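Bacteriocin (Pseudomonas syringae pv. tomato, PDB 4FZL) is a colicin M-like, calcium-binding antimicrobial protein that degrades the peptidoglycan precursor lipid II, probably as a phosphatase. Local coordinates at residues A[139-153]-A[166-180]. Sequence-based numbering, arbitrary orientation. Where two conformers were deposited one is given.
Sequences RPVGTSSLDVNFAYD and GNITLRLVGTIDKNA. With CA (calcium ion), chain C; EDO (1,2-ethanediol), chain G; EDO (1,2-ethanediol), chain K; EDO (1,2-ethanediol), chain F.
Asp147 and Arg171 form a side-on salt bridge that runs diagonally across two long antiparallel strands, 142-153 and 167-178, since Asp147 faces Val173 and Arg171 faces Asn149, both non-hydrogen-bonded pairs. Arg171 NE reaches Asp147 OD1 at 2.8 Å and NH2 reaches OD2; each oxygen uses its syn lone pair, and the planes lie only 9° apart. The arginine, extended from CG to NE, runs beside Asn149, whose ND2 is 3.4 Å from Arg171 CB.

Twelve backbone hydrogen bonds, two at every second pair from Gly142–Lys178 to Tyr152–Ile168, zip the strands together. Gly142, at positive phi, begins this ladder.

The other face is largely apolar. Leu170 CB sits over the Phe150 ring in a CH-pi contact, 4.0 Å from its centroid, while Leu172 CB meets the ring edge. Phe150 CG stands between its backbone N and carbonyl carbon (chi1 61°), which brings the ring across to Leu170. Leu146 CD2 touches Leu172 CD2 at 3.6 Å. Ile176 CD1 lies 3.3 Å from Arg139 CZ, over the guanidinium centre; NH1 of that group binds Ser144 OG and Ser145 O, and NE and NH2 hold carbonyls of Ile135 and Val134.

Asn167 O binds calcium at 2.4 Å, with Leu165 and Asp195 completing the protein ligands. Helix 129-135 packs on the apolar face through Val131 and Val134, helix 159-165 links the strands, and strand 184-197 pairs with the far edge of 167-178.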
loop_
_atom_site.group_PDB
_atom_site.type_symbol
_atom_site.label_atom_id
_atom_site.label_comp_id
_atom_site.label_asym_id
_atom_site.label_seq_id
_atom_site.Cartn_x
_atom_site.Cartn_y
_atom_site.Cartn_z
ATOM N N ARG A 139 17.087 6.146 -33.701
ATOM C CA ARG A 139 15.767 6.720 -33.968
ATOM C C ARG A 139 15.685 7.695 -35.109
ATOM O O ARG A 139 16.553 8.553 -35.255
ATOM C CB ARG A 139 15.263 7.451 -32.747
ATOM C CG ARG A 139 14.227 6.655 -32.040
ATOM C CD ARG A 139 13.931 7.311 -30.730
ATOM N NE ARG A 139 13.996 6.278 -29.696
ATOM C CZ ARG A 139 13.068 5.339 -29.500
ATOM N NH1 ARG A 139 11.965 5.308 -30.258
ATOM N NH2 ARG A 139 13.252 4.437 -28.540
ATOM N N PRO A 140 14.580 7.624 -35.875
ATOM C CA PRO A 140 14.375 8.656 -36.880
ATOM C C PRO A 140 14.130 10.021 -36.238
ATOM O O PRO A 140 13.604 10.099 -35.122
ATOM C CB PRO A 140 13.132 8.170 -37.642
ATOM C CG PRO A 140 12.397 7.270 -36.694
ATOM C CD PRO A 140 13.425 6.700 -35.753
ATOM N N VAL A 141 14.536 11.075 -36.937
ATOM C CA VAL A 141 14.056 12.411 -36.636
ATOM C C VAL A 141 12.550 12.319 -36.862
ATOM O O VAL A 141 12.088 11.520 -37.690
ATOM C CB VAL A 141 14.701 13.452 -37.583
ATOM C CG1 VAL A 141 14.027 14.829 -37.480
ATOM C CG2 VAL A 141 16.189 13.541 -37.292
ATOM N N GLY A 142 11.786 13.101 -36.110
ATOM C CA GLY A 142 10.338 12.995 -36.114
ATOM C C GLY A 142 9.870 12.138 -34.943
ATOM O O GLY A 142 10.543 12.047 -33.909
ATOM N N THR A 143 8.721 11.493 -35.137
ATOM C CA THR A 143 8.062 10.712 -34.124
ATOM C C THR A 143 8.420 9.247 -34.191
ATOM O O THR A 143 8.526 8.690 -35.272
ATOM C CB THR A 143 6.533 10.858 -34.238
ATOM O OG1 THR A 143 6.157 12.145 -33.730
ATOM C CG2 THR A 143 5.803 9.762 -33.434
ATOM N N SER A 144 8.588 8.631 -33.009
ATOM C CA SER A 144 8.702 7.182 -32.904
ATOM C C SER A 144 8.171 6.714 -31.563
ATOM O O SER A 144 7.979 7.498 -30.660
ATOM C CB SER A 144 10.151 6.686 -33.062
ATOM O OG SER A 144 10.997 7.314 -32.124
ATOM N N SER A 145 8.048 5.414 -31.413
ATOM C CA SER A 145 7.367 4.842 -30.283
ATOM C C SER A 145 8.351 4.235 -29.258
ATOM O O SER A 145 9.467 3.762 -29.632
ATOM C CB SER A 145 6.408 3.798 -30.838
ATOM O OG SER A 145 7.098 2.596 -31.059
ATOM N N LEU A 146 7.927 4.219 -27.997
ATOM C CA LEU A 146 8.725 3.622 -26.887
ATOM C C LEU A 146 7.753 2.787 -26.043
ATOM O O LEU A 146 6.687 3.269 -25.683
ATOM C CB LEU A 146 9.254 4.716 -25.991
ATOM C CG LEU A 146 10.043 4.277 -24.743
ATOM C CD1 LEU A 146 11.400 3.895 -25.267
ATOM C CD2 LEU A 146 10.195 5.351 -23.722
ATOM N N ASP A 147 8.137 1.582 -25.662
ATOM C CA ASP A 147 7.303 0.783 -24.792
ATOM C C ASP A 147 8.241 -0.167 -24.094
ATOM O O ASP A 147 8.512 -1.243 -24.630
ATOM C CB ASP A 147 6.189 0.106 -25.610
ATOM C CG ASP A 147 5.012 -0.420 -24.794
ATOM O OD1 ASP A 147 5.135 -0.407 -23.541
ATOM O OD2 ASP A 147 3.922 -0.817 -25.383
ATOM N N VAL A 148 8.701 0.174 -22.904
ATOM C CA VAL A 148 9.639 -0.666 -22.220
ATOM C C VAL A 148 9.282 -0.787 -20.754
ATOM O O VAL A 148 8.550 0.038 -20.203
ATOM C CB VAL A 148 11.053 -0.100 -22.376
ATOM C CG1 VAL A 148 11.420 -0.039 -23.856
ATOM C CG2 VAL A 148 11.136 1.277 -21.722
ATOM N N ASN A 149 9.799 -1.821 -20.127
ATOM C CA ASN A 149 9.498 -2.078 -18.727
ATOM C C ASN A 149 10.787 -2.052 -17.907
ATOM O O ASN A 149 11.895 -2.252 -18.440
ATOM C CB ASN A 149 8.907 -3.449 -18.593
ATOM C CG ASN A 149 7.796 -3.738 -19.568
ATOM O OD1 ASN A 149 7.870 -4.807 -20.368
ATOM N ND2 ASN A 149 6.862 -2.873 -19.634
ATOM N N PHE A 150 10.634 -1.675 -16.651
ATOM C CA PHE A 150 11.776 -1.560 -15.729
ATOM C C PHE A 150 11.406 -1.832 -14.267
ATOM O O PHE A 150 10.290 -1.479 -13.843
ATOM C CB PHE A 150 12.506 -0.211 -15.871
ATOM C CG PHE A 150 11.647 0.978 -15.581
ATOM C CD1 PHE A 150 11.676 1.648 -14.361
ATOM C CD2 PHE A 150 10.806 1.436 -16.564
ATOM C CE1 PHE A 150 10.869 2.772 -14.163
ATOM C CE2 PHE A 150 9.993 2.539 -16.365
ATOM C CZ PHE A 150 10.009 3.200 -15.157
ATOM N N ALA A 151 12.349 -2.422 -13.524
ATOM C CA ALA A 151 12.167 -2.614 -12.099
ATOM C C ALA A 151 12.297 -1.308 -11.403
ATOM O O ALA A 151 13.117 -0.460 -11.794
ATOM C CB ALA A 151 13.196 -3.613 -11.540
ATOM N N TYR A 152 11.548 -1.160 -10.319
ATOM C CA TYR A 152 11.577 0.067 -9.571
ATOM C C TYR A 152 11.422 -0.208 -8.087
ATOM O O TYR A 152 10.489 -0.835 -7.669
ATOM C CB TYR A 152 10.444 0.984 -10.019
ATOM C CG TYR A 152 10.584 2.441 -9.614
ATOM C CD1 TYR A 152 11.477 3.296 -10.277
ATOM C CD2 TYR A 152 9.835 2.958 -8.574
ATOM C CE1 TYR A 152 11.586 4.622 -9.906
ATOM C CE2 TYR A 152 9.931 4.279 -8.215
ATOM C CZ TYR A 152 10.836 5.090 -8.878
ATOM O OH TYR A 152 10.954 6.404 -8.565
ATOM N N ASP A 153 12.337 0.366 -7.310
ATOM C CA ASP A 153 12.307 0.261 -5.852
ATOM C C ASP A 153 11.443 1.420 -5.372
ATOM O O ASP A 153 11.832 2.618 -5.360
ATOM C CB ASP A 153 13.723 0.322 -5.312
ATOM C CG ASP A 153 13.803 0.162 -3.800
ATOM O OD1 ASP A 153 12.838 0.503 -3.086
ATOM O OD2 ASP A 153 14.839 -0.353 -3.348
ATOM N N GLY A 166 7.502 -3.488 -2.029
ATOM C CA GLY A 166 8.887 -3.774 -2.294
ATOM C C GLY A 166 9.312 -3.203 -3.665
ATOM O O GLY A 166 9.121 -1.999 -3.950
ATOM N N ASN A 167 9.910 -4.037 -4.510
ATOM C CA ASN A 167 10.129 -3.655 -5.896
ATOM C C ASN A 167 8.899 -3.990 -6.715
ATOM O O ASN A 167 8.189 -4.879 -6.370
ATOM C CB ASN A 167 11.325 -4.406 -6.486
ATOM C CG ASN A 167 12.607 -4.099 -5.754
ATOM O OD1 ASN A 167 12.845 -2.943 -5.312
ATOM N ND2 ASN A 167 13.439 -5.106 -5.585
ATOM N N ILE A 168 8.652 -3.192 -7.732
ATOM C CA ILE A 168 7.608 -3.485 -8.677
ATOM C C ILE A 168 8.205 -3.323 -10.061
ATOM O O ILE A 168 9.343 -2.912 -10.221
ATOM C CB ILE A 168 6.423 -2.531 -8.457
ATOM C CG1 ILE A 168 6.731 -1.054 -8.649
ATOM C CG2 ILE A 168 5.741 -2.747 -7.119
ATOM C CD1 ILE A 168 5.556 -0.116 -8.562
ATOM N N THR A 169 7.416 -3.614 -11.052
ATOM C CA THR A 169 7.834 -3.402 -12.451
ATOM C C THR A 169 6.871 -2.353 -12.997
ATOM O O THR A 169 5.652 -2.460 -12.887
ATOM C CB THR A 169 7.817 -4.685 -13.216
ATOM O OG1 THR A 169 8.587 -5.748 -12.579
ATOM C CG2 THR A 169 8.275 -4.499 -14.711
ATOM N N LEU A 170 7.487 -1.376 -13.619
ATOM C CA LEU A 170 6.793 -0.310 -14.305
ATOM C C LEU A 170 6.938 -0.431 -15.802
ATOM O O LEU A 170 7.881 -1.091 -16.330
ATOM C CB LEU A 170 7.314 1.046 -13.863
ATOM C CG LEU A 170 7.112 1.346 -12.374
ATOM C CD1 LEU A 170 7.663 2.725 -11.983
ATOM C CD2 LEU A 170 5.642 1.315 -12.016
ATOM N N ARG A 171 5.949 0.145 -16.490
ATOM C CA ARG A 171 5.975 0.248 -17.933
ATOM C C ARG A 171 5.922 1.697 -18.367
ATOM O O ARG A 171 5.093 2.437 -17.873
ATOM C CB ARG A 171 4.764 -0.468 -18.530
ATOM C CG ARG A 171 4.596 -0.364 -20.030
ATOM C CD ARG A 171 3.373 -1.137 -20.405
ATOM N NE ARG A 171 3.094 -1.086 -21.819
ATOM C CZ ARG A 171 1.910 -1.400 -22.343
ATOM N NH1 ARG A 171 0.863 -1.628 -21.542
ATOM N NH2 ARG A 171 1.737 -1.343 -23.667
ATOM N N LEU A 172 6.831 2.113 -19.249
ATOM C CA LEU A 172 6.858 3.445 -19.824
ATOM C C LEU A 172 6.464 3.297 -21.270
ATOM O O LEU A 172 7.162 2.603 -22.047
ATOM C CB LEU A 172 8.263 4.070 -19.725
ATOM C CG LEU A 172 8.376 5.527 -20.193
ATOM C CD1 LEU A 172 7.544 6.556 -19.398
ATOM C CD2 LEU A 172 9.886 5.890 -20.225
ATOM N N VAL A 173 5.369 3.957 -21.662
ATOM C CA VAL A 173 4.831 3.752 -22.992
ATOM C C VAL A 173 4.397 5.122 -23.547
ATOM O O VAL A 173 3.704 5.915 -22.869
ATOM C CB VAL A 173 3.657 2.715 -22.986
ATOM C CG1 VAL A 173 2.597 3.043 -21.929
ATOM C CG2 VAL A 173 3.031 2.648 -24.358
ATOM N N GLY A 174 4.843 5.403 -24.764
ATOM C CA GLY A 174 4.512 6.628 -25.435
ATOM C C GLY A 174 5.317 6.829 -26.682
ATOM O O GLY A 174 5.769 5.881 -27.339
ATOM N N THR A 175 5.444 8.105 -27.047
ATOM C CA THR A 175 6.101 8.491 -28.283
ATOM C C THR A 175 7.216 9.493 -27.973
ATOM O O THR A 175 7.142 10.314 -26.999
ATOM C CB THR A 175 5.057 9.043 -29.313
ATOM O OG1 THR A 175 4.417 10.200 -28.797
ATOM C CG2 THR A 175 3.959 7.976 -29.682
ATOM N N ILE A 176 8.228 9.441 -28.816
ATOM C CA ILE A 176 9.369 10.322 -28.751
ATOM C C ILE A 176 9.381 11.142 -30.020
ATOM O O ILE A 176 9.245 10.589 -31.103
ATOM C CB ILE A 176 10.651 9.515 -28.692
ATOM C CG1 ILE A 176 10.699 8.699 -27.417
ATOM C CG2 ILE A 176 11.878 10.409 -28.866
ATOM C CD1 ILE A 176 11.725 7.626 -27.470
ATOM N N ASP A 177 9.526 12.460 -29.865
ATOM C CA ASP A 177 9.647 13.399 -30.969
ATOM C C ASP A 177 11.082 13.854 -30.884
ATOM O O ASP A 177 11.510 14.344 -29.838
ATOM C CB ASP A 177 8.728 14.638 -30.816
ATOM C CG ASP A 177 8.870 15.601 -31.997
ATOM O OD1 ASP A 177 9.007 15.126 -33.146
ATOM O OD2 ASP A 177 8.878 16.827 -31.786
ATOM N N LYS A 178 11.821 13.699 -31.976
ATOM C CA LYS A 178 13.221 14.095 -32.010
ATOM C C LYS A 178 13.516 14.994 -33.226
ATOM O O LYS A 178 12.937 14.793 -34.288
ATOM C CB LYS A 178 14.110 12.851 -32.077
ATOM C CG LYS A 178 15.591 13.170 -31.953
ATOM C CD LYS A 178 16.483 11.942 -32.047
ATOM C CE LYS A 178 15.943 10.937 -33.043
ATOM N NZ LYS A 178 16.930 9.877 -33.456
ATOM N N ASN A 179 14.420 15.961 -32.999
ATOM C CA ASN A 179 15.055 16.878 -33.986
ATOM C C ASN A 179 16.081 16.271 -34.935
ATOM O O ASN A 179 16.622 15.195 -34.676
ATOM C CB ASN A 179 15.884 17.926 -33.212
ATOM C CG ASN A 179 15.182 19.226 -33.037
ATOM O OD1 ASN A 179 14.093 19.443 -33.565
ATOM N ND2 ASN A 179 15.817 20.127 -32.292
ATOM N N ALA A 180 16.422 17.006 -35.993
ATOM C CA ALA A 180 17.667 16.705 -36.716
ATOM C C ALA A 180 18.901 17.130 -35.862
ATOM O O ALA A 180 20.004 16.612 -36.065
ATOM C CB ALA A 180 17.683 17.313 -38.133
HETATM CA CA CA C . 7.023 -6.534 -5.108
HETATM C C1 EDO G . 9.638 -1.505 -28.489
HETATM O O1 EDO G . 8.227 -1.236 -28.623
HETATM C C2 EDO G . 10.339 -0.894 -27.297
HETATM O O2 EDO G . 10.256 0.505 -27.297
HETATM C C1 EDO K . 15.090 3.873 -9.135
HETATM O O1 EDO K . 15.524 3.247 -10.343
HETATM C C2 EDO K . 14.343 2.823 -8.288
HETATM O O2 EDO K . 14.731 1.511 -8.507
HETATM C C1 EDO F . -2.010 -2.800 -22.889
HETATM O O1 EDO F . -3.152 -3.749 -22.798
HETATM C C2 EDO F . -1.350 -3.096 -24.211
HETATM O O2 EDO F . -0.860 -2.022 -25.024
HETATM O O HOH W 1 9.183 -6.892 -3.938
HETATM O O HOH W 2 6.383 -7.337 -3.377
#